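Esterase (Capnocytophaga ochracea, PDB 4W9R) is of unknown function but carries an alpha/beta-hydrolase domain of the putative esterase family, followed by a helical C-terminal region. Local coordinates at residues Q19-Y24 / C66-Y72; P36-N42 / L116-S122; Y29-Y35 / K110-A114; E77-V81 / E124-L128. All coordinates share one frame. Where two conformers were deposited one is given. Numbering follows the deposited sequence.

Contact 1: residues Q19-Y24 / C66-Y72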
loop_
_atom_site.group_PDB
_atom_site.type_symbol
_atom_site.label_atom_id
_atom_site.label_comp_id
_atom_site.label_asym_id
_atom_site.label_seq_id
_atom_site.Cartn_x
_atom_site.Cartn_y
_atom_site.Cartn_z
ATOM N N GLN B 19 5.336 4.074 27.447
ATOM C CA GLN B 19 5.451 3.596 26.076
ATOM C C GLN B 19 4.703 4.500 25.109
ATOM O O GLN B 19 3.505 4.736 25.269
ATOM C CB GLN B 19 4.924 2.163 25.966
ATOM C CG GLN B 19 4.915 1.616 24.549
ATOM C CD GLN B 19 6.302 1.559 23.942
ATOM O OE1 GLN B 19 7.246 1.073 24.565
ATOM N NE2 GLN B 19 6.433 2.063 22.720
ATOM N N LYS B 20 5.410 5.002 24.102
ATOM C CA LYS B 20 4.778 5.837 23.092
ATOM C C LYS B 20 3.849 5.004 22.219
ATOM O O LYS B 20 4.251 3.989 21.651
ATOM C CB LYS B 20 5.824 6.539 22.224
ATOM C CG LYS B 20 5.221 7.420 21.137
ATOM C CD LYS B 20 6.293 8.045 20.255
ATOM C CE LYS B 20 5.670 8.858 19.129
ATOM N NZ LYS B 20 6.698 9.455 18.231
ATOM N N ILE B 21 2.598 5.439 22.136
ATOM C CA ILE B 21 1.604 4.816 21.273
ATOM C C ILE B 21 0.878 5.905 20.505
ATOM O O ILE B 21 1.020 7.088 20.808
ATOM C CB ILE B 21 0.570 3.978 22.060
ATOM C CG1 ILE B 21 -0.266 4.876 22.973
ATOM C CG2 ILE B 21 1.253 2.870 22.849
ATOM C CD1 ILE B 21 -1.365 4.142 23.708
ATOM N N GLY B 22 0.089 5.510 19.517
ATOM C CA GLY B 22 -0.738 6.477 18.830
ATOM C C GLY B 22 -2.021 5.833 18.368
ATOM O O GLY B 22 -2.093 4.620 18.169
ATOM N N ILE B 23 -3.038 6.667 18.180
ATOM C CA ILE B 23 -4.395 6.183 17.992
ATOM C C ILE B 23 -5.070 6.868 16.821
ATOM O O ILE B 23 -5.139 8.096 16.763
ATOM C CB ILE B 23 -5.256 6.408 19.252
ATOM C CG1 ILE B 23 -4.631 5.722 20.469
ATOM C CG2 ILE B 23 -6.673 5.902 19.024
ATOM C CD1 ILE B 23 -5.394 5.955 21.753
ATOM N N TYR B 24 -5.563 6.069 15.886
ATOM C CA TYR B 24 -6.375 6.600 14.810
ATOM C C TYR B 24 -7.848 6.353 15.099
ATOM O O TYR B 24 -8.260 5.224 15.366
ATOM C CB TYR B 24 -5.996 5.979 13.465
ATOM C CG TYR B 24 -7.016 6.266 12.388
ATOM C CD1 TYR B 24 -7.104 7.525 11.809
ATOM C CD2 TYR B 24 -7.908 5.287 11.970
ATOM C CE1 TYR B 24 -8.045 7.797 10.835
ATOM C CE2 TYR B 24 -8.850 5.552 10.997
ATOM C CZ TYR B 24 -8.914 6.807 10.433
ATOM O OH TYR B 24 -9.852 7.076 9.464
ATOM N N CYS B 66 -12.628 1.709 11.339
ATOM C CA CYS B 66 -11.854 0.984 12.339
ATOM C C CYS B 66 -11.004 1.917 13.190
ATOM O O CYS B 66 -10.692 3.036 12.785
ATOM C CB CYS B 66 -10.956 -0.059 11.668
ATOM S SG CYS B 66 -11.848 -1.416 10.883
ATOM N N ILE B 67 -10.641 1.445 14.377
ATOM C CA ILE B 67 -9.707 2.164 15.232
ATOM C C ILE B 67 -8.356 1.464 15.191
ATOM O O ILE B 67 -8.266 0.257 15.414
ATOM C CB ILE B 67 -10.215 2.255 16.683
ATOM C CG1 ILE B 67 -11.466 3.136 16.749
ATOM C CG2 ILE B 67 -9.137 2.813 17.596
ATOM C CD1 ILE B 67 -11.979 3.367 18.150
ATOM N N VAL B 68 -7.308 2.222 14.886
ATOM C CA VAL B 68 -5.968 1.662 14.784
ATOM C C VAL B 68 -5.069 2.193 15.895
ATOM O O VAL B 68 -4.952 3.404 16.087
ATOM C CB VAL B 68 -5.329 1.975 13.416
ATOM C CG1 VAL B 68 -3.997 1.254 13.272
ATOM C CG2 VAL B 68 -6.272 1.584 12.291
ATOM N N VAL B 69 -4.442 1.282 16.629
ATOM C CA VAL B 69 -3.536 1.663 17.705
ATOM C C VAL B 69 -2.130 1.143 17.437
ATOM O O VAL B 69 -1.899 -0.065 17.429
ATOM C CB VAL B 69 -4.022 1.130 19.065
ATOM C CG1 VAL B 69 -3.009 1.452 20.154
ATOM C CG2 VAL B 69 -5.383 1.712 19.405
ATOM N N GLY B 70 -1.196 2.056 17.195
ATOM C CA GLY B 70 0.185 1.668 16.980
ATOM C C GLY B 70 1.056 1.710 18.222
ATOM O O GLY B 70 0.812 2.489 19.143
ATOM N N VAL B 71 2.101 0.889 18.224
ATOM C CA VAL B 71 3.103 0.903 19.283
ATOM C C VAL B 71 4.431 1.339 18.678
ATOM O O VAL B 71 4.997 0.638 17.842
ATOM C CB VAL B 71 3.261 -0.476 19.953
ATOM C CG1 VAL B 71 4.322 -0.421 21.042
ATOM C CG2 VAL B 71 1.934 -0.945 20.522
ATOM N N TYR B 72 4.922 2.501 19.093
ATOM C CA TYR B 72 6.073 3.105 18.431
ATOM C C TYR B 72 7.412 2.661 19.007
ATOM O O TYR B 72 7.662 2.785 20.206
ATOM C CB TYR B 72 5.970 4.630 18.486
ATOM C CG TYR B 72 4.925 5.195 17.550
ATOM C CD1 TYR B 72 3.612 5.369 17.968
ATOM C CD2 TYR B 72 5.252 5.546 16.248
ATOM C CE1 TYR B 72 2.654 5.881 17.114
ATOM C CE2 TYR B 72 4.301 6.059 15.388
ATOM C CZ TYR B 72 3.004 6.224 15.825
ATOM O OH TYR B 72 2.055 6.735 14.969
#

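Contact 2: residues P36-N42 / L116-S122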
loop_
_atom_site.group_PDB
_atom_site.type_symbol
_atom_site.label_atom_id
_atom_site.label_comp_id
_atom_site.label_asym_id
_atom_site.label_seq_id
_atom_site.Cartn_x
_atom_site.Cartn_y
_atom_site.Cartn_z
ATOM N N PRO B 36 -13.949 -2.179 14.860
ATOM C CA PRO B 36 -12.920 -3.213 14.991
ATOM C C PRO B 36 -11.577 -2.583 15.331
ATOM O O PRO B 36 -11.293 -1.477 14.871
ATOM C CB PRO B 36 -12.892 -3.870 13.606
ATOM C CG PRO B 36 -14.193 -3.494 12.969
ATOM C CD PRO B 36 -14.515 -2.134 13.502
ATOM N N LEU B 37 -10.767 -3.272 16.127
ATOM C CA LEU B 37 -9.477 -2.739 16.552
ATOM C C LEU B 37 -8.319 -3.396 15.814
ATOM O O LEU B 37 -8.258 -4.620 15.699
ATOM C CB LEU B 37 -9.299 -2.920 18.061
ATOM C CG LEU B 37 -7.931 -2.565 18.645
ATOM C CD1 LEU B 37 -7.598 -1.103 18.393
ATOM C CD2 LEU B 37 -7.888 -2.877 20.133
ATOM N N ILE B 38 -7.402 -2.575 15.312
ATOM C CA ILE B 38 -6.176 -3.080 14.704
ATOM C C ILE B 38 -4.956 -2.534 15.436
ATOM O O ILE B 38 -4.744 -1.322 15.489
ATOM C CB ILE B 38 -6.077 -2.713 13.214
ATOM C CG1 ILE B 38 -7.198 -3.389 12.425
ATOM C CG2 ILE B 38 -4.724 -3.121 12.657
ATOM C CD1 ILE B 38 -7.146 -3.110 10.940
ATOM N N VAL B 39 -4.160 -3.433 16.006
ATOM C CA VAL B 39 -2.960 -3.046 16.738
ATOM C C VAL B 39 -1.712 -3.212 15.872
ATOM O O VAL B 39 -1.520 -4.253 15.244
ATOM C CB VAL B 39 -2.805 -3.871 18.033
ATOM C CG1 VAL B 39 -1.531 -3.487 18.767
ATOM C CG2 VAL B 39 -4.019 -3.678 18.931
ATOM N N VAL B 40 -0.872 -2.181 15.836
ATOM C CA VAL B 40 0.364 -2.219 15.058
ATOM C C VAL B 40 1.594 -2.088 15.957
ATOM O O VAL B 40 1.806 -1.047 16.580
ATOM C CB VAL B 40 0.392 -1.105 14.000
ATOM C CG1 VAL B 40 1.662 -1.198 13.169
ATOM C CG2 VAL B 40 -0.837 -1.187 13.115
ATOM N N LEU B 41 2.395 -3.148 16.024
ATOM C CA LEU B 41 3.556 -3.193 16.913
ATOM C C LEU B 41 4.771 -2.450 16.356
ATOM O O LEU B 41 5.637 -1.988 17.101
ATOM C CB LEU B 41 3.929 -4.646 17.196
ATOM C CG LEU B 41 2.773 -5.532 17.657
ATOM C CD1 LEU B 41 3.257 -6.948 17.923
ATOM C CD2 LEU B 41 2.113 -4.944 18.893
ATOM N N ASN B 42 4.825 -2.369 15.034
ATOM C CA ASN B 42 5.943 -1.810 14.279
ATOM C C ASN B 42 5.784 -0.332 13.922
ATOM O O ASN B 42 6.533 0.198 13.106
ATOM C CB ASN B 42 6.193 -2.645 13.031
ATOM C CG ASN B 42 6.874 -3.959 13.357
ATOM O OD1 ASN B 42 6.284 -5.030 13.220
ATOM N ND2 ASN B 42 8.117 -3.881 13.814
ATOM N N LEU B 116 -14.090 -7.884 16.770
ATOM C CA LEU B 116 -12.940 -8.153 15.914
ATOM C C LEU B 116 -11.739 -7.288 16.291
ATOM O O LEU B 116 -11.777 -6.065 16.166
ATOM C CB LEU B 116 -13.295 -7.925 14.445
ATOM C CG LEU B 116 -12.134 -8.126 13.470
ATOM C CD1 LEU B 116 -11.610 -9.552 13.555
ATOM C CD2 LEU B 116 -12.549 -7.785 12.048
ATOM N N LYS B 117 -10.676 -7.937 16.751
ATOM C CA LYS B 117 -9.444 -7.243 17.108
ATOM C C LYS B 117 -8.258 -7.879 16.393
ATOM O O LYS B 117 -7.962 -9.053 16.601
ATOM C CB LYS B 117 -9.232 -7.267 18.623
ATOM C CG LYS B 117 -10.289 -6.506 19.413
ATOM C CD LYS B 117 -10.191 -6.786 20.907
ATOM C CE LYS B 117 -11.148 -7.891 21.338
ATOM N NZ LYS B 117 -10.861 -9.200 20.684
ATOM N N GLY B 118 -7.600 -7.117 15.526
ATOM C CA GLY B 118 -6.454 -7.631 14.798
ATOM C C GLY B 118 -5.106 -7.140 15.293
ATOM O O GLY B 118 -5.022 -6.199 16.083
ATOM N N VAL B 119 -4.043 -7.773 14.807
ATOM C CA VAL B 119 -2.686 -7.336 15.109
ATOM C C VAL B 119 -1.800 -7.452 13.868
ATOM O O VAL B 119 -1.787 -8.478 13.188
ATOM C CB VAL B 119 -2.070 -8.142 16.281
ATOM C CG1 VAL B 119 -2.112 -9.640 16.002
ATOM C CG2 VAL B 119 -0.646 -7.681 16.561
ATOM N N ILE B 120 -1.069 -6.383 13.571
ATOM C CA ILE B 120 -0.167 -6.363 12.429
ATOM C C ILE B 120 1.255 -6.085 12.894
ATOM O O ILE B 120 1.499 -5.134 13.637
ATOM C CB ILE B 120 -0.579 -5.301 11.393
ATOM C CG1 ILE B 120 -2.009 -5.549 10.913
ATOM C CG2 ILE B 120 0.384 -5.299 10.214
ATOM C CD1 ILE B 120 -2.487 -4.544 9.888
ATOM N N ALA B 121 2.193 -6.920 12.458
ATOM C CA ALA B 121 3.586 -6.762 12.853
ATOM C C ALA B 121 4.535 -7.274 11.777
ATOM O O ALA B 121 4.140 -8.050 10.906
ATOM C CB ALA B 121 3.842 -7.476 14.169
ATOM N N SER B 122 5.787 -6.832 11.842
ATOM C CA SER B 122 6.796 -7.258 10.883
ATOM C C SER B 122 8.099 -7.661 11.572
ATOM O O SER B 122 8.337 -7.301 12.726
ATOM C CB SER B 122 7.065 -6.150 9.860
ATOM O OG SER B 122 7.663 -5.020 10.468
HETATM O O HOH W 1 10.184 -6.447 14.824
#

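Contact 3: residues Y29-Y35 / K110-A114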
loop_
_atom_site.group_PDB
_atom_site.type_symbol
_atom_site.label_atom_id
_atom_site.label_comp_id
_atom_site.label_asym_id
_atom_site.label_seq_id
_atom_site.Cartn_x
_atom_site.Cartn_y
_atom_site.Cartn_z
ATOM N N TYR B 29 -17.102 10.198 14.530
ATOM C CA TYR B 29 -16.941 9.247 15.622
ATOM C C TYR B 29 -18.053 9.373 16.651
ATOM O O TYR B 29 -18.184 10.397 17.323
ATOM C CB TYR B 29 -15.579 9.425 16.304
ATOM C CG TYR B 29 -15.441 8.629 17.586
ATOM C CD1 TYR B 29 -15.232 7.256 17.557
ATOM C CD2 TYR B 29 -15.527 9.252 18.826
ATOM C CE1 TYR B 29 -15.112 6.527 18.726
ATOM C CE2 TYR B 29 -15.407 8.531 19.999
ATOM C CZ TYR B 29 -15.200 7.169 19.942
ATOM O OH TYR B 29 -15.082 6.451 21.109
ATOM N N THR B 30 -18.852 8.318 16.765
ATOM C CA THR B 30 -19.884 8.232 17.786
ATOM C C THR B 30 -19.729 6.924 18.554
ATOM O O THR B 30 -19.232 5.937 18.012
ATOM C CB THR B 30 -21.299 8.312 17.182
ATOM O OG1 THR B 30 -21.454 7.294 16.186
ATOM C CG2 THR B 30 -21.531 9.675 16.545
ATOM N N ASP B 31 -20.155 6.917 19.811
ATOM C CA ASP B 31 -20.070 5.716 20.634
ATOM C C ASP B 31 -21.331 4.872 20.472
ATOM O O ASP B 31 -21.488 3.837 21.119
ATOM C CB ASP B 31 -19.845 6.080 22.104
ATOM C CG ASP B 31 -20.822 7.125 22.605
ATOM O OD1 ASP B 31 -21.354 7.892 21.775
ATOM O OD2 ASP B 31 -21.052 7.186 23.832
ATOM N N ARG B 32 -22.226 5.327 19.598
ATOM C CA ARG B 32 -23.459 4.606 19.299
ATOM C C ARG B 32 -23.195 3.395 18.407
ATOM O O ARG B 32 -24.061 2.535 18.241
ATOM C CB ARG B 32 -24.472 5.538 18.631
ATOM N N GLN B 33 -21.997 3.334 17.833
ATOM C CA GLN B 33 -21.597 2.200 17.007
ATOM C C GLN B 33 -20.255 1.647 17.473
ATOM O O GLN B 33 -19.538 2.295 18.234
ATOM C CB GLN B 33 -21.524 2.596 15.531
ATOM C CG GLN B 33 -20.448 3.620 15.209
ATOM C CD GLN B 33 -20.265 3.819 13.716
ATOM O OE1 GLN B 33 -20.804 3.066 12.906
ATOM N NE2 GLN B 33 -19.499 4.841 13.345
ATOM N N ALA B 34 -19.921 0.444 17.016
ATOM C CA ALA B 34 -18.693 -0.220 17.436
ATOM C C ALA B 34 -17.672 -0.291 16.303
ATOM O O ALA B 34 -18.037 -0.364 15.130
ATOM C CB ALA B 34 -19.000 -1.616 17.956
ATOM N N TYR B 35 -16.392 -0.270 16.662
ATOM C CA TYR B 35 -15.326 -0.336 15.671
ATOM C C TYR B 35 -14.398 -1.513 15.934
ATOM O O TYR B 35 -14.077 -1.812 17.083
ATOM C CB TYR B 35 -14.507 0.958 15.671
ATOM C CG TYR B 35 -15.323 2.228 15.592
ATOM C CD1 TYR B 35 -15.678 2.774 14.366
ATOM C CD2 TYR B 35 -15.723 2.892 16.745
ATOM C CE1 TYR B 35 -16.417 3.938 14.289
ATOM C CE2 TYR B 35 -16.462 4.057 16.678
ATOM C CZ TYR B 35 -16.807 4.576 15.447
ATOM O OH TYR B 35 -17.544 5.737 15.371
ATOM N N LYS B 110 -11.697 2.856 26.694
ATOM C CA LYS B 110 -11.801 4.217 26.177
ATOM C C LYS B 110 -12.725 4.329 24.961
ATOM O O LYS B 110 -13.233 5.408 24.659
ATOM C CB LYS B 110 -10.409 4.742 25.814
ATOM C CG LYS B 110 -10.137 6.169 26.262
ATOM C CD LYS B 110 -8.713 6.590 25.922
ATOM C CE LYS B 110 -8.379 7.951 26.511
ATOM N NZ LYS B 110 -9.303 9.013 26.024
ATOM N N TYR B 111 -12.951 3.210 24.277
ATOM C CA TYR B 111 -13.704 3.220 23.024
ATOM C C TYR B 111 -14.602 1.993 22.884
ATOM O O TYR B 111 -14.313 0.940 23.452
ATOM C CB TYR B 111 -12.752 3.288 21.824
ATOM C CG TYR B 111 -11.746 4.414 21.879
ATOM C CD1 TYR B 111 -12.136 5.731 21.683
ATOM C CD2 TYR B 111 -10.402 4.157 22.110
ATOM C CE1 TYR B 111 -11.218 6.762 21.729
ATOM C CE2 TYR B 111 -9.476 5.181 22.157
ATOM C CZ TYR B 111 -9.890 6.482 21.964
ATOM O OH TYR B 111 -8.972 7.506 22.009
ATOM N N PRO B 112 -15.694 2.123 22.115
ATOM C CA PRO B 112 -16.572 0.983 21.833
ATOM C C PRO B 112 -15.961 0.032 20.808
ATOM O O PRO B 112 -16.282 0.106 19.622
ATOM C CB PRO B 112 -17.839 1.644 21.284
ATOM C CG PRO B 112 -17.365 2.929 20.701
ATOM C CD PRO B 112 -16.235 3.384 21.576
ATOM N N ILE B 113 -15.072 -0.845 21.266
ATOM C CA ILE B 113 -14.391 -1.782 20.380
ATOM C C ILE B 113 -15.262 -2.993 20.061
ATOM O O ILE B 113 -15.840 -3.607 20.958
ATOM C CB ILE B 113 -13.059 -2.265 20.995
ATOM C CG1 ILE B 113 -12.159 -1.072 21.326
ATOM C CG2 ILE B 113 -12.351 -3.228 20.057
ATOM C CD1 ILE B 113 -11.892 -0.160 20.146
ATOM N N ALA B 114 -15.346 -3.337 18.780
ATOM C CA ALA B 114 -16.128 -4.485 18.337
ATOM C C ALA B 114 -15.440 -5.798 18.698
ATOM O O ALA B 114 -14.360 -5.802 19.287
ATOM C CB ALA B 114 -16.373 -4.412 16.836
#

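Contact 4: residues E77-V81 / E124-L128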
loop_
_atom_site.group_PDB
_atom_site.type_symbol
_atom_site.label_atom_id
_atom_site.label_comp_id
_atom_site.label_asym_id
_atom_site.label_seq_id
_atom_site.Cartn_x
_atom_site.Cartn_y
_atom_site.Cartn_z
ATOM N N GLU B 77 14.819 -6.399 22.244
ATOM C CA GLU B 77 14.615 -7.468 23.216
ATOM C C GLU B 77 13.137 -7.649 23.552
ATOM O O GLU B 77 12.734 -8.692 24.067
ATOM C CB GLU B 77 15.412 -7.194 24.494
ATOM C CG GLU B 77 16.913 -7.396 24.351
ATOM C CD GLU B 77 17.662 -7.105 25.638
ATOM O OE1 GLU B 77 17.165 -6.293 26.447
ATOM O OE2 GLU B 77 18.745 -7.691 25.845
ATOM N N ASP B 78 12.333 -6.631 23.260
ATOM C CA ASP B 78 10.899 -6.697 23.521
ATOM C C ASP B 78 10.174 -7.583 22.512
ATOM O O ASP B 78 9.285 -8.348 22.876
ATOM C CB ASP B 78 10.279 -5.296 23.504
ATOM C CG ASP B 78 10.694 -4.454 24.696
ATOM O OD1 ASP B 78 11.073 -5.033 25.737
ATOM O OD2 ASP B 78 10.631 -3.211 24.593
ATOM N N VAL B 79 10.537 -7.454 21.241
ATOM C CA VAL B 79 9.840 -8.168 20.176
ATOM C C VAL B 79 10.512 -9.466 19.731
ATOM O O VAL B 79 10.017 -10.140 18.827
ATOM C CB VAL B 79 9.669 -7.269 18.940
ATOM C CG1 VAL B 79 8.808 -6.063 19.283
ATOM C CG2 VAL B 79 11.024 -6.832 18.413
ATOM N N THR B 80 11.632 -9.821 20.350
ATOM C CA THR B 80 12.403 -10.968 19.874
ATOM C C THR B 80 12.201 -12.232 20.702
ATOM O O THR B 80 12.421 -12.242 21.913
ATOM C CB THR B 80 13.909 -10.657 19.838
ATOM O OG1 THR B 80 14.150 -9.555 18.955
ATOM C CG2 THR B 80 14.686 -11.868 19.346
ATOM N N VAL B 81 11.788 -13.299 20.025
ATOM C CA VAL B 81 11.688 -14.618 20.635
ATOM C C VAL B 81 12.993 -15.381 20.425
ATOM O O VAL B 81 13.360 -15.691 19.291
ATOM C CB VAL B 81 10.518 -15.425 20.046
ATOM C CG1 VAL B 81 10.469 -16.815 20.657
ATOM C CG2 VAL B 81 9.204 -14.691 20.262
ATOM N N GLU B 124 10.861 -9.338 13.660
ATOM C CA GLU B 124 10.832 -10.062 14.929
ATOM C C GLU B 124 9.454 -9.994 15.580
ATOM O O GLU B 124 8.936 -11.002 16.061
ATOM C CB GLU B 124 11.892 -9.519 15.890
ATOM C CG GLU B 124 13.330 -9.833 15.495
ATOM C CD GLU B 124 13.871 -8.883 14.442
ATOM O OE1 GLU B 124 13.189 -7.881 14.133
ATOM O OE2 GLU B 124 14.980 -9.136 13.927
ATOM N N ALA B 125 8.864 -8.803 15.590
ATOM C CA ALA B 125 7.523 -8.621 16.133
ATOM C C ALA B 125 6.500 -9.413 15.323
ATOM O O ALA B 125 5.501 -9.891 15.864
ATOM C CB ALA B 125 7.155 -7.147 16.161
ATOM N N GLY B 126 6.756 -9.548 14.025
ATOM C CA GLY B 126 5.895 -10.319 13.149
ATOM C C GLY B 126 5.819 -11.778 13.557
ATOM O O GLY B 126 4.768 -12.407 13.454
ATOM N N PHE B 127 6.941 -12.319 14.018
ATOM C CA PHE B 127 6.977 -13.692 14.504
ATOM C C PHE B 127 6.409 -13.779 15.915
ATOM O O PHE B 127 5.769 -14.766 16.274
ATOM C CB PHE B 127 8.403 -14.244 14.474
ATOM C CG PHE B 127 8.505 -15.672 14.924
ATOM C CD1 PHE B 127 7.981 -16.694 14.149
ATOM C CD2 PHE B 127 9.117 -15.995 16.124
ATOM C CE1 PHE B 127 8.069 -18.010 14.559
ATOM C CE2 PHE B 127 9.207 -17.310 16.540
ATOM C CZ PHE B 127 8.682 -18.320 15.756
ATOM N N LEU B 128 6.654 -12.741 16.709
ATOM C CA LEU B 128 6.127 -12.662 18.067
ATOM C C LEU B 128 4.602 -12.692 18.070
ATOM O O LEU B 128 3.983 -13.271 18.964
ATOM C CB LEU B 128 6.628 -11.392 18.759
ATOM C CG LEU B 128 6.030 -11.071 20.132
ATOM C CD1 LEU B 128 6.436 -12.122 21.148
ATOM C CD2 LEU B 128 6.447 -9.684 20.594
HETATM O O HOH W 2 10.775 -13.052 17.540
#

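Contact 1: residues Q19-Y24 / C66-Y72
In the mixed sheet of this alpha/beta-hydrolase fold, 19-24 and 67-71 are neighbouring antiparallel strands, their axes 4.7 Å apart at 166°. Main-chain polar groups are satisfied in reciprocal pairs: Gly22 N donates to Gly70 O (3.1 Å) and Gly70 N to Gly22 O (2.9 Å), while Tyr24 N donates to Val68 O (2.7 Å) and Val68 N to Tyr24 O (3.2 Å). Ile23-Val69 lies between these, and Ile21-Val71 beyond Gly22-Gly70; both are non-hydrogen-bonded pairs. The backbones of Gln19, Ile21 and Ile23 bond to strand 5-12, and those of Ile67, Val69 and Val71 to strand 35-40. At the far end Lys20 O accepts twice, from Tyr72 N (3.0 Å) and Gln19 NE2 (3.1 Å). Gln19 NE2 also makes a weak bond to Tyr72 O (2.9 Å, 123°), and Gln19 OE1 is taken by Arg17. Tyr24 OH is hydrogen-bonded to Arg55 of helix 43-59, which covers Tyr24 and Val68; helix 91-110 covers the opposite face at Ile21, Val69 and Val71. The Tyr72 ring turns its edge to Gly22, where a CB would clash with CE1, and takes a cation-pi contact on its face, Lys20 NZ lying 4.9 Å from the ring centroid and 22° off its normal.

Contact 2: residues P36-N42 / L116-S122
Two parallel strands of the hydrolase core pair here, their axes 4.5 Å apart at 19°. Main-chain hydrogen bonds alternate in direction, as parallel pairing requires: Leu37 N to Leu116 O (3.0 Å), Gly118 N to Leu37 O (2.6 Å), Val39 N to Gly118 O (2.9 Å), Ile120 N to Val39 O (2.7 Å) and Leu41 N to Ile120 O (3.2 Å). Beyond the regular strand 36-40, a side chain continues the series: Asn42 OD1 accepts from Ser122 N at a very short 2.3 Å. A water extends this polar end, donating to Ser122 O (2.9 Å) and weakly accepting from Asn42 ND2 (3.4 Å). Apolar contacts occupy both faces. Ile38 CG2 meets Ile120 CD1 (3.8 Å) on one; on the other, Leu41 CG approaches Val119 CG2 (4.2 Å), while Leu41 CD1 reaches Ala121 CB (3.8 Å). Lys117 bends its end away from Leu37, and its NZ bonds to Thr140 O. Helix 91-110 packs over Leu37, Leu41 and Lys117, and helix 43-59 over Val40 and Ile120 on the opposite face. Strand 67-71 pairs with the outer edge of 36-40, and strand 143-149 lies beyond 116-122, placing this pair in the middle of the sheet.

Contact 3: residues Y29-Y35 / K110-A114
A short parallel bridge with an inverse gamma turn at its start forms the entry to two strands of the hydrolase sheet. Pro112 is the centre of the turn (phi/psi -76/82), across which Ile113 N makes a weak bond to Tyr111 O (2.9 Å). The turn leaves Pro112 O pointing to the other segment, where it accepts from Tyr35 N (3.0 Å); Tyr35 O then accepts from Ala114 N (2.6 Å, 175°). This pairing brackets Ile113 as a parallel bridge should. The Pro112 ring fills the bend of 29-35: its CG lies 3.3 Å from Gln33 O and 4.3 Å from Tyr35 CE2, while its CD is 3.3 Å from Tyr29 OH. Tyr29 OH also sits at the edge of the Tyr111 ring, 3.1 Å from CD1. Within the loop, Tyr35 OH donates to Thr30 O (3.1 Å) and accepts from Gln33 NE2 (3.0 Å), so both bonds of the hydroxyl stay within the bend. Tyr35, Tyr111 and Ile113 all pack on Ile67 of strand 67-71, and Ile113 also rests against Ile107 and Gln108 near the end of helix 91-110.

Contact 4: residues E77-V81 / E124-L128
This is apolar packing between a weakly bonded helical turn and the loop that leaves it, after strand 67-71, and the helix that follows strand 116-122, at the C-terminal end of the parallel strands. In alpha/beta hydrolases the nucleophile elbow lies at that strand-to-helix junction. Ser122-Gly126 aligns with the family's Gly-x-Ser-x-Gly, so a glutamate, Glu124, probably stands where the serine is expected; its helical angles (-61/-45) are ordinary, lacking an elbow's strain. Val79 CG1 meets Ala125 CB (3.7 Å), Val81 CG2 meets Leu128 CD1 (3.9 Å), and Val81 CB sits at the edge of the Phe127 ring, 4.2 Å from CE2. Phe127 also makes edge-to-face contacts with Phe192 and Tyr131. Asp78 forms a salt bridge with Arg17. No hydrogen bond joins the segments, and Val79 O and Glu124 O, both acceptors, stand 3.1 Å apart; a water accepts from Val81 N (2.7 Å) and donates to Glu124 O (3.1 Å). The contact therefore rests mainly on apolar side chains, Phe127 included, with one water mediating.

Overall arrangement
From the N terminus, 19-24 opens contact 1, then 29-35 opens contact 3 and 36-42 opens contact 2. Contact 1 closes first, at 66-72; 77-81 then opens contact 4, and contacts 3, 2 and 4 close in turn at 110-114, 116-122 and 124-128. Contacts 1, 2 and 3 cross one another, and contact 4 crosses 2 and 3 but follows 1 in series. Contacts 1 and 2 share the sheet through neighbouring strands 67-71 and 35-40, where Val71 N lies 2.6 Å from Val40 O. Contacts 3 and 4 sit at opposite strand ends, their centres about 30 Å apart; each touches contact 2, through Leu37-Ile113 and Leu41-Ala125.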